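Ferredoxin--NADP reductase, apicoplast (Plasmodium falciparum, PDB 3JQQ) catalyses FAD-dependent electron transfer between ferredoxin and NADP(H) in the apicoplast and may serve the terminal step of isoprenoid precursor synthesis. Local coordinates at residues R101-S106 against G136-F141. The protein carries 1 engineered substitution. Sequence-based numbering, arbitrary orientation.
Sequences RLYSIS and GYCSGF. With FAD (flavin-adenine dinucleotide), chain I.
Arg-101 and Tyr-137 meet with their side chains crossing at about a right angle: the CD2 corner of the tyrosine ring lies over one face of the guanidinium, 3.5 Å from NH1, the two planes inclined by 47°. Deeper in, Cys-138 SG comes obliquely to the Tyr-103 ring, 3.8 Å from CE1, a sulfur-aromatic contact; chi1 of -169° sets SG anti to the backbone N, where it lies beside the hydroxyl-bearing end of that ring. Little else touches directly; the FAD diphosphate bridges strand 101-104 and the start of helix 137-144. Arg-101 bends at chi2 and spans both phosphates, NH2 bonding O1A of FAD in the guanidinium plane at 2.9 Å, nearly straight (169°), while NE makes a weak, bent bond to O1P. O1P also accepts the N-H of Cys-138 at 2.9 Å. Tyr-137 N holds O2A, and O2P takes both the amide and the hydroxyl of Ser-139. Toward the flavin, Tyr-103 OH shares a 2.6 Å hydrogen bond with ribityl O4', the O2' hydroxyl donates to Leu-102 O and Ser-104 N reaches flavin O4. A second shell sets these groups: Cys-99 O binds Arg-101 NH1, His-121 N binds Ser-139 OG, and strand 53-56 pairs with the backbone of Arg-101 and Tyr-103. An Arg-x-Tyr-Ser strand facing a helix N-terminus across the diphosphate is the FAD-binding signature of the ferredoxin-NADP reductase family. Successive amides at the helix start and the guanidinium converge on the diphosphate, its negative charge probably offset in part by Arg-101 and the helix N-terminus.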
loop_
_atom_site.group_PDB
_atom_site.type_symbol
_atom_site.label_atom_id
_atom_site.label_comp_id
_atom_site.label_asym_id
_atom_site.label_seq_id
_atom_site.Cartn_x
_atom_site.Cartn_y
_atom_site.Cartn_z
ATOM N N ARG B 101 5.426 -4.357 12.800
ATOM C CA ARG B 101 4.486 -4.459 11.684
ATOM C C ARG B 101 3.375 -5.436 12.020
ATOM O O ARG B 101 3.590 -6.414 12.735
ATOM C CB ARG B 101 5.193 -4.931 10.415
ATOM C CG ARG B 101 5.704 -3.824 9.535
ATOM C CD ARG B 101 6.928 -3.169 10.130
ATOM N NE ARG B 101 7.530 -2.243 9.178
ATOM C CZ ARG B 101 8.388 -1.281 9.516
ATOM N NH1 ARG B 101 8.739 -1.114 10.786
ATOM N NH2 ARG B 101 8.886 -0.485 8.581
ATOM N N LEU B 102 2.189 -5.175 11.484
ATOM C CA LEU B 102 1.038 -6.020 11.752
ATOM C C LEU B 102 0.887 -7.096 10.690
ATOM O O LEU B 102 1.068 -6.848 9.493
ATOM C CB LEU B 102 -0.240 -5.181 11.839
ATOM C CG LEU B 102 -0.241 -4.053 12.874
ATOM C CD1 LEU B 102 -1.451 -3.161 12.679
ATOM C CD2 LEU B 102 -0.192 -4.602 14.297
ATOM N N TYR B 103 0.553 -8.294 11.148
ATOM C CA TYR B 103 0.308 -9.421 10.271
ATOM C C TYR B 103 -0.882 -10.205 10.801
ATOM O O TYR B 103 -0.985 -10.468 11.999
ATOM C CB TYR B 103 1.569 -10.283 10.153
ATOM C CG TYR B 103 2.709 -9.490 9.568
ATOM C CD1 TYR B 103 3.644 -8.873 10.383
ATOM C CD2 TYR B 103 2.818 -9.313 8.196
ATOM C CE1 TYR B 103 4.671 -8.121 9.848
ATOM C CE2 TYR B 103 3.840 -8.562 7.655
ATOM C CZ TYR B 103 4.765 -7.971 8.482
ATOM O OH TYR B 103 5.787 -7.221 7.943
ATOM N N SER B 104 -1.799 -10.546 9.907
ATOM C CA SER B 104 -3.003 -11.248 10.311
ATOM C C SER B 104 -2.690 -12.700 10.643
ATOM O O SER B 104 -1.933 -13.369 9.934
ATOM C CB SER B 104 -4.077 -11.156 9.227
ATOM O OG SER B 104 -4.468 -9.809 9.020
ATOM N N ILE B 105 -3.272 -13.173 11.739
ATOM C CA ILE B 105 -3.082 -14.541 12.182
ATOM C C ILE B 105 -3.982 -15.443 11.347
ATOM O O ILE B 105 -5.172 -15.176 11.208
ATOM C CB ILE B 105 -3.422 -14.683 13.683
ATOM C CG1 ILE B 105 -2.608 -13.683 14.506
ATOM C CG2 ILE B 105 -3.163 -16.102 14.166
ATOM C CD1 ILE B 105 -3.017 -13.607 15.974
ATOM N N SER B 106 -3.411 -16.499 10.774
ATOM C CA SER B 106 -4.168 -17.376 9.883
ATOM C C SER B 106 -4.499 -18.736 10.510
ATOM O O SER B 106 -4.954 -19.652 9.821
ATOM C CB SER B 106 -3.428 -17.565 8.557
ATOM O OG SER B 106 -2.088 -17.973 8.773
ATOM N N GLY B 136 11.877 -4.676 1.965
ATOM C CA GLY B 136 11.194 -3.945 3.022
ATOM C C GLY B 136 11.942 -4.199 4.317
ATOM O O GLY B 136 12.818 -5.063 4.371
ATOM N N TYR B 137 11.604 -3.455 5.362
ATOM C CA TYR B 137 12.308 -3.580 6.644
ATOM C C TYR B 137 12.049 -4.931 7.311
ATOM O O TYR B 137 12.984 -5.678 7.599
ATOM C CB TYR B 137 11.933 -2.427 7.580
ATOM C CG TYR B 137 12.590 -2.494 8.940
ATOM C CD1 TYR B 137 13.971 -2.427 9.071
ATOM C CD2 TYR B 137 11.827 -2.608 10.095
ATOM C CE1 TYR B 137 14.574 -2.481 10.316
ATOM C CE2 TYR B 137 12.419 -2.661 11.343
ATOM C CZ TYR B 137 13.792 -2.598 11.448
ATOM O OH TYR B 137 14.385 -2.650 12.686
ATOM N N CYS B 138 10.774 -5.240 7.548
ATOM C CA CYS B 138 10.401 -6.540 8.094
ATOM C C CYS B 138 10.568 -7.651 7.050
ATOM O O CYS B 138 11.009 -8.751 7.371
ATOM C CB CYS B 138 8.964 -6.507 8.620
ATOM S SG CYS B 138 8.483 -7.953 9.590
ATOM N N SER B 139 10.225 -7.356 5.798
ATOM C CA SER B 139 10.332 -8.345 4.722
ATOM C C SER B 139 11.710 -9.006 4.660
ATOM O O SER B 139 11.816 -10.224 4.518
ATOM C CB SER B 139 9.995 -7.713 3.369
ATOM O OG SER B 139 8.680 -7.192 3.377
ATOM N N GLY B 140 12.762 -8.196 4.754
ATOM C CA GLY B 140 14.127 -8.714 4.716
ATOM C C GLY B 140 14.443 -9.561 5.935
ATOM O O GLY B 140 15.156 -10.560 5.839
ATOM N N PHE B 141 13.918 -9.163 7.084
ATOM C CA PHE B 141 14.098 -9.914 8.321
ATOM C C PHE B 141 13.447 -11.292 8.221
ATOM O O PHE B 141 14.047 -12.296 8.603
ATOM C CB PHE B 141 13.541 -9.106 9.503
ATOM C CG PHE B 141 13.272 -9.919 10.741
ATOM C CD1 PHE B 141 14.307 -10.314 11.575
ATOM C CD2 PHE B 141 11.973 -10.255 11.089
ATOM C CE1 PHE B 141 14.052 -11.047 12.720
ATOM C CE2 PHE B 141 11.712 -10.990 12.231
ATOM C CZ PHE B 141 12.752 -11.386 13.047
HETATM P PA FAD I . 8.589 -1.257 4.760
HETATM O O1A FAD I . 7.782 -0.727 5.921
HETATM O O2A FAD I . 10.065 -1.240 5.077
HETATM O O5B FAD I . 8.257 -0.420 3.420
HETATM C C5B FAD I . 6.957 -0.430 2.869
HETATM C C4B FAD I . 7.014 -0.593 1.353
HETATM O O4B FAD I . 7.857 0.388 0.774
HETATM C C3B FAD I . 7.584 -1.945 0.964
HETATM O O3B FAD I . 6.909 -2.397 -0.186
HETATM C C2B FAD I . 9.027 -1.646 0.613
HETATM O O2B FAD I . 9.486 -2.498 -0.411
HETATM C C1B FAD I . 8.988 -0.199 0.153
HETATM N N9A FAD I . 10.203 0.543 0.537
HETATM C C8A FAD I . 10.745 0.656 1.790
HETATM N N7A FAD I . 11.851 1.435 1.711
HETATM C C5A FAD I . 12.015 1.823 0.428
HETATM C C6A FAD I . 12.971 2.615 -0.197
HETATM N N6A FAD I . 14.014 3.077 0.490
HETATM N N1A FAD I . 12.878 2.840 -1.554
HETATM C C2A FAD I . 11.844 2.281 -2.277
HETATM N N3A FAD I . 10.902 1.495 -1.648
HETATM C C4A FAD I . 10.986 1.270 -0.317
HETATM N N1 FAD I . 1.256 -7.919 5.410
HETATM C C2 FAD I . 1.434 -9.253 5.122
HETATM O O2 FAD I . 2.357 -9.590 4.379
HETATM N N3 FAD I . 0.584 -10.200 5.660
HETATM C C4 FAD I . -0.450 -9.815 6.486
HETATM O O4 FAD I . -1.207 -10.659 6.962
HETATM C C4X FAD I . -0.632 -8.470 6.777
HETATM N N5 FAD I . -1.664 -8.080 7.605
HETATM C C5X FAD I . -1.832 -6.741 7.885
HETATM C C6 FAD I . -2.875 -6.350 8.719
HETATM C C7 FAD I . -3.058 -5.008 9.014
HETATM C C7M FAD I . -4.185 -4.588 9.916
HETATM C C8 FAD I . -2.193 -4.058 8.470
HETATM C C8M FAD I . -2.374 -2.596 8.772
HETATM C C9 FAD I . -1.154 -4.452 7.636
HETATM C C9A FAD I . -0.967 -5.792 7.337
HETATM N N10 FAD I . 0.078 -6.177 6.512
HETATM C C10 FAD I . 0.230 -7.520 6.233
HETATM C "C1'" FAD I . 1.135 -5.191 6.052
HETATM C "C2'" FAD I . 2.447 -5.345 6.834
HETATM O "O2'" FAD I . 2.236 -4.944 8.166
HETATM C "C3'" FAD I . 3.634 -4.513 6.324
HETATM O "O3'" FAD I . 3.221 -3.210 5.975
HETATM C "C4'" FAD I . 4.385 -5.152 5.156
HETATM O "O4'" FAD I . 4.982 -6.349 5.600
HETATM C "C5'" FAD I . 5.489 -4.224 4.658
HETATM O "O5'" FAD I . 6.378 -4.016 5.730
HETATM P P FAD I . 7.967 -3.887 5.500
HETATM O O1P FAD I . 8.623 -3.432 6.782
HETATM O O2P FAD I . 8.569 -5.185 5.012
HETATM O O3P FAD I . 8.104 -2.744 4.377
#